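Local coordinates for phosphatidylinositide phosphatase SAC2 (Homo sapiens, PDB 4XUU), which removes the 4-phosphate from phosphoinositides, acting mainly on phosphatidylinositol 4-phosphate, forms homodimers and probably acts in endocytic recycling, at the interface of chains A and B. Coordinates in Å, arbitrary orientation; residue numbers count along the deposited sequence, not the author numbering. Chains: chain A/B, Phosphatidylinositide phosphatase SAC2.

The interface of chains A and B. Residues chain A 9, 12, 16; chain B 19, 50, 61, 70, 73.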
# COMPACT_ATOMS: atom_id res chain seq x y z
N SER A 9 7.19 -26.42 25.46
CA SER A 9 8.24 -26.22 24.45
C SER A 9 8.40 -27.45 23.56
O SER A 9 8.56 -27.32 22.34
CB SER A 9 9.57 -25.89 25.12
OG SER A 9 9.47 -24.70 25.88
N LEU A 12 5.55 -27.86 21.11
CA LEU A 12 5.66 -26.85 20.08
C LEU A 12 6.60 -27.27 18.95
O LEU A 12 6.23 -27.19 17.78
CB LEU A 12 6.14 -25.53 20.69
CG LEU A 12 5.38 -24.25 20.34
CD1 LEU A 12 6.13 -23.06 20.88
CD2 LEU A 12 5.14 -24.08 18.86
N MSE A 16 5.55 -28.29 14.92
CA MSE A 16 6.11 -27.63 13.74
C MSE A 16 6.83 -28.62 12.83
O MSE A 16 6.96 -28.40 11.62
CB MSE A 16 7.05 -26.50 14.17
CG MSE A 16 6.90 -25.20 13.39
SE MSE A 16 5.13 -24.33 13.55
CE MSE A 16 4.81 -24.55 15.45
N LEU B 19 -1.95 -26.48 21.55
CA LEU B 19 -1.09 -25.30 21.59
C LEU B 19 -1.69 -24.12 22.34
O LEU B 19 -1.01 -23.48 23.15
CB LEU B 19 -0.71 -24.85 20.17
CG LEU B 19 0.70 -25.16 19.68
CD1 LEU B 19 0.89 -26.64 19.36
CD2 LEU B 19 1.02 -24.30 18.46
N LEU B 50 9.72 -18.06 16.52
CA LEU B 50 8.35 -18.25 16.11
C LEU B 50 7.43 -17.27 16.83
O LEU B 50 7.42 -17.21 18.06
CB LEU B 50 7.92 -19.69 16.38
CG LEU B 50 6.56 -20.14 15.85
CD1 LEU B 50 6.54 -20.18 14.33
CD2 LEU B 50 6.26 -21.50 16.44
N ALA B 61 8.61 -17.80 20.65
CA ALA B 61 9.39 -19.00 20.97
C ALA B 61 10.72 -19.02 20.23
O ALA B 61 10.76 -18.94 19.00
CB ALA B 61 8.59 -20.25 20.68
N VAL B 70 13.11 -25.94 21.25
CA VAL B 70 12.78 -24.61 21.76
C VAL B 70 13.55 -24.33 23.05
O VAL B 70 13.43 -25.07 24.03
CB VAL B 70 11.25 -24.45 21.98
CG1 VAL B 70 10.91 -23.13 22.65
CG2 VAL B 70 10.51 -24.58 20.65
N TYR B 73 10.53 -19.76 25.72
CA TYR B 73 9.12 -19.69 25.32
C TYR B 73 8.35 -18.69 26.18
O TYR B 73 8.58 -18.59 27.38
CB TYR B 73 8.48 -21.09 25.41
CG TYR B 73 6.98 -21.12 25.28
CD1 TYR B 73 6.16 -20.87 26.38
CD2 TYR B 73 6.36 -21.40 24.06
CE1 TYR B 73 4.78 -20.89 26.28
CE2 TYR B 73 4.97 -21.43 23.95
CZ TYR B 73 4.19 -21.17 25.06
OH TYR B 73 2.82 -21.19 24.97
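The ring of B:Tyr73 meets A:Leu12 at an edge, not over a face: methyl CD1 of A:Leu12 lies 3.6 Å from ring carbon CD2 of B:Tyr73 and almost as near to CE2, only slightly off the ring plane. Above one face, but displaced past the ring toward the B:Tyr73 CB, sits A:Ser9, whose hydroxyl OG is 3.8 Å from that CB. With CG anti to the backbone N (chi1 169°) and chi2 at -83°, the tyrosine presents its CD2–CE2 side to the leucine. The patch illustrates how one branched side chain can serve several partners. While CD1 of A:Leu12 also touches CB of B:Ala61 at 3.7 Å, the other branch, CD2, packs against CD2 of B:Leu50 at 3.7 Å and lies more loosely beside B:Leu19, whose side chain crosses it at about a right angle. One turn along the same helix, the selenomethionine A:Met16, bent at chi2 and chi3, reaches tip to tip toward B:Leu50, with 3.5 Å between its CE and the leucine CD2. Replacing A:Leu12 with an alanine would probably leave the B:Tyr73 edge and the B:Leu50 methyl without their apolar mate and open a gap between helix and sheet. At the other flank, B:Val70 lies against A:Ser9, CB to CB at 3.8 Å, and its CG2 faces the serine backbone carbonyl. Helix 4-19 of chain A thus lies across strands of chain B and beside that chain's own helix 4-19. Repeated by two-fold symmetry, this largely apolar patch of the hSac2 domain, a pleckstrin-homology-type module, likely contributes to homodimerisation of the phosphatase.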